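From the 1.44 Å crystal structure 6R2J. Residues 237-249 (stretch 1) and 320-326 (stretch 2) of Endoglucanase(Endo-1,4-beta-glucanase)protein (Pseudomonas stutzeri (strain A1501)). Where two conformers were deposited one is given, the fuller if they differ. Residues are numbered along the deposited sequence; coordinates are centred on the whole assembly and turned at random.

Stretch 1 (237-249) FIEWLQKHGQKGF
Stretch 2 320-326: AIGPTPA

A proline-rich segment with no regular secondary structure can pack against a helix end by combining one well-made backbone hydrogen bond with close apolar contact, and this pair of stretches is a compact example. Stretch 1 enters as a helix already under way at Phe-237. It is closed by a Schellman motif: Gly-245 adopts phi/psi 64/39, a positive phi that favours glycine, while Gln-246 N returns to Leu-241 O (3.0 Å) and Gly-245 N to Gln-242 O (3.2 Å). The chain then extends through Gln-246 (-122/163) and Lys-247 (-96/144) into a strand that includes Gly-248 (-119/166) and Phe-249 (-153/123).

Stretch 2 is extended, with Ile-321 at -66/130, Gly-322 at -100/-161, a cis peptide before Pro-323 (-71/170), Thr-324 at -80/116 and Pro-325 at -52/158. It runs antiparallel to stretch 1: the CA atoms of Lys-247 and Gly-322 lie 5.2 Å apart, those of Gln-242 and Pro-325 3.9 Å. Gly-248 N donates to Gly-322 O at 2.8 Å and a nearly straight 172°; Lys-247 CA approaches the same oxygen at 3.4 Å. Near the helix end, Pro-325 CA makes a similar CA-H...O contact with Gln-242 O (3.4 Å).

Pro-323, its ring C-gamma endo, directs its CA-to-CB bond toward stretch 1 and is the most covered residue. Pro-323 CG meets Leu-241 CB at 3.4 Å, and Pro-323 CB lies 3.8 Å from Ile-238 CG2; Leu-241 is m,t and Ile-238 m,m. Gln-242 (m,t) adds CG at 3.5 Å from Pro-323 CB. Ile-321 (m,m) sets CG2 3.9 Å from Lys-247 CB, whose side chain (m,t,m,t) then leads away. At Gly-248 a CB would clash with Leu-241 CD1. Within stretch 1, His-244 (chi1 m) donates from ND1 to Trp-240 O at 2.9 Å.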

# COMPACT_ATOMS: atom_id res chain seq x y z
N PHE A 237 5.93 -10.03 11.87
CA PHE A 237 4.73 -9.97 11.02
C PHE A 237 4.56 -11.26 10.23
O PHE A 237 3.48 -11.87 10.25
CB PHE A 237 4.87 -8.73 10.10
CG PHE A 237 3.76 -8.56 9.10
CD1 PHE A 237 2.43 -8.63 9.49
CD2 PHE A 237 4.06 -8.34 7.76
CE1 PHE A 237 1.42 -8.51 8.55
CE2 PHE A 237 3.05 -8.23 6.82
CZ PHE A 237 1.74 -8.30 7.21
N ILE A 238 5.64 -11.68 9.54
CA ILE A 238 5.66 -12.96 8.82
C ILE A 238 5.27 -14.10 9.76
O ILE A 238 4.46 -14.97 9.42
CB ILE A 238 7.05 -13.18 8.19
CG1 ILE A 238 7.37 -12.02 7.23
CG2 ILE A 238 7.15 -14.59 7.58
CD1 ILE A 238 6.22 -11.47 6.46
N GLU A 239 5.84 -14.11 10.96
CA GLU A 239 5.57 -15.20 11.90
C GLU A 239 4.12 -15.19 12.34
O GLU A 239 3.50 -16.25 12.46
CB GLU A 239 6.50 -15.07 13.11
CG GLU A 239 7.93 -15.51 12.79
CD GLU A 239 8.82 -15.49 13.98
OE1 GLU A 239 8.30 -15.25 15.07
OE2 GLU A 239 10.04 -15.70 13.83
N TRP A 240 3.56 -14.01 12.57
CA TRP A 240 2.13 -13.91 12.84
C TRP A 240 1.30 -14.38 11.66
O TRP A 240 0.31 -15.10 11.84
CB TRP A 240 1.78 -12.46 13.15
CG TRP A 240 0.39 -12.23 13.57
CD1 TRP A 240 -0.10 -12.21 14.85
CD2 TRP A 240 -0.71 -11.93 12.72
NE1 TRP A 240 -1.44 -11.95 14.84
CE2 TRP A 240 -1.85 -11.77 13.55
CE3 TRP A 240 -0.87 -11.81 11.33
CZ2 TRP A 240 -3.13 -11.49 13.02
CZ3 TRP A 240 -2.15 -11.51 10.81
CH2 TRP A 240 -3.25 -11.36 11.66
N LEU A 241 1.68 -13.98 10.44
CA LEU A 241 1.00 -14.50 9.25
C LEU A 241 1.06 -16.03 9.17
O LEU A 241 0.04 -16.69 9.00
CB LEU A 241 1.61 -13.88 8.00
CG LEU A 241 1.35 -12.37 7.89
CD1 LEU A 241 2.31 -11.78 6.83
CD2 LEU A 241 -0.05 -12.03 7.54
N GLN A 242 2.25 -16.61 9.30
CA GLN A 242 2.33 -18.06 9.21
C GLN A 242 1.48 -18.73 10.28
O GLN A 242 0.79 -19.72 10.00
CB GLN A 242 3.80 -18.49 9.32
CG GLN A 242 4.67 -17.97 8.17
CD GLN A 242 6.13 -18.34 8.29
OE1 GLN A 242 6.73 -18.87 7.35
NE2 GLN A 242 6.71 -18.07 9.47
N LYS A 243 1.51 -18.21 11.51
CA LYS A 243 0.78 -18.87 12.59
C LYS A 243 -0.73 -18.81 12.35
O LYS A 243 -1.44 -19.78 12.62
CB LYS A 243 1.16 -18.26 13.94
CG LYS A 243 2.58 -18.61 14.40
CD LYS A 243 2.56 -19.76 15.40
CE LYS A 243 3.79 -20.64 15.25
NZ LYS A 243 3.86 -21.72 16.28
N HIS A 244 -1.22 -17.69 11.85
CA HIS A 244 -2.64 -17.55 11.58
C HIS A 244 -3.06 -18.05 10.20
O HIS A 244 -4.23 -17.92 9.85
CB HIS A 244 -3.05 -16.10 11.71
CG HIS A 244 -3.01 -15.64 13.11
ND1 HIS A 244 -1.86 -15.21 13.72
CD2 HIS A 244 -3.97 -15.62 14.06
CE1 HIS A 244 -2.12 -14.91 14.98
NE2 HIS A 244 -3.40 -15.14 15.20
N GLY A 245 -2.13 -18.61 9.43
CA GLY A 245 -2.44 -19.12 8.11
C GLY A 245 -2.89 -18.07 7.11
O GLY A 245 -3.75 -18.35 6.27
N GLN A 246 -2.28 -16.89 7.15
CA GLN A 246 -2.75 -15.76 6.35
C GLN A 246 -1.65 -15.26 5.44
O GLN A 246 -0.46 -15.54 5.65
CB GLN A 246 -3.21 -14.61 7.26
CG GLN A 246 -4.30 -15.06 8.26
CD GLN A 246 -5.56 -15.54 7.53
OE1 GLN A 246 -6.30 -16.40 8.01
NE2 GLN A 246 -5.80 -14.98 6.36
N LYS A 247 -2.08 -14.49 4.42
CA LYS A 247 -1.19 -13.96 3.39
C LYS A 247 -0.76 -12.54 3.75
O LYS A 247 -1.55 -11.76 4.28
CB LYS A 247 -1.85 -13.93 2.01
CG LYS A 247 -2.33 -15.28 1.49
CD LYS A 247 -3.40 -15.08 0.42
CE LYS A 247 -4.71 -14.45 0.97
NZ LYS A 247 -5.77 -14.40 -0.07
N GLY A 248 0.48 -12.20 3.41
CA GLY A 248 0.99 -10.88 3.72
C GLY A 248 1.42 -9.99 2.57
O GLY A 248 1.66 -10.44 1.45
N PHE A 249 1.60 -8.70 2.88
CA PHE A 249 1.99 -7.67 1.93
C PHE A 249 2.72 -6.61 2.77
O PHE A 249 2.18 -6.12 3.77
CB PHE A 249 0.74 -7.14 1.20
CG PHE A 249 1.00 -5.96 0.29
CD1 PHE A 249 2.11 -5.92 -0.56
CD2 PHE A 249 0.15 -4.88 0.30
CE1 PHE A 249 2.36 -4.83 -1.39
CE2 PHE A 249 0.39 -3.77 -0.51
CZ PHE A 249 1.50 -3.74 -1.37
N ALA A 320 2.24 -18.82 -5.28
CA ALA A 320 1.21 -18.26 -4.42
C ALA A 320 1.80 -17.20 -3.50
O ALA A 320 2.98 -17.22 -3.15
CB ALA A 320 0.53 -19.35 -3.57
N ILE A 321 0.94 -16.24 -3.13
CA ILE A 321 1.30 -15.24 -2.13
C ILE A 321 1.48 -15.94 -0.79
O ILE A 321 0.65 -16.77 -0.39
CB ILE A 321 0.25 -14.11 -2.08
CG1 ILE A 321 0.21 -13.47 -3.47
CG2 ILE A 321 0.60 -13.14 -0.96
CD1 ILE A 321 1.54 -12.79 -3.91
N GLY A 322 2.62 -15.66 -0.14
CA GLY A 322 2.91 -16.21 1.16
C GLY A 322 2.62 -15.21 2.26
O GLY A 322 1.91 -14.22 2.04
N PRO A 323 3.21 -15.44 3.46
CA PRO A 323 4.10 -16.60 3.73
C PRO A 323 3.40 -17.98 3.81
O PRO A 323 2.16 -18.08 3.82
CB PRO A 323 4.77 -16.23 5.08
CG PRO A 323 3.68 -15.42 5.77
CD PRO A 323 3.00 -14.61 4.66
N THR A 324 4.22 -19.03 3.84
CA THR A 324 3.71 -20.38 3.91
C THR A 324 3.33 -20.67 5.36
O THR A 324 4.20 -20.63 6.23
CB THR A 324 4.77 -21.35 3.43
OG1 THR A 324 6.01 -21.05 4.07
CG2 THR A 324 4.94 -21.20 1.93
N PRO A 325 2.03 -20.91 5.65
CA PRO A 325 1.64 -21.26 7.04
C PRO A 325 2.48 -22.41 7.58
O PRO A 325 3.04 -23.18 6.80
CB PRO A 325 0.15 -21.63 6.92
CG PRO A 325 -0.34 -20.96 5.64
CD PRO A 325 0.87 -20.88 4.73
N ALA A 326 2.57 -22.54 8.90
CA ALA A 326 3.25 -23.68 9.50
C ALA A 326 2.71 -24.98 8.93
O ALA A 326 1.89 -25.65 9.55
CB ALA A 326 3.07 -23.64 11.02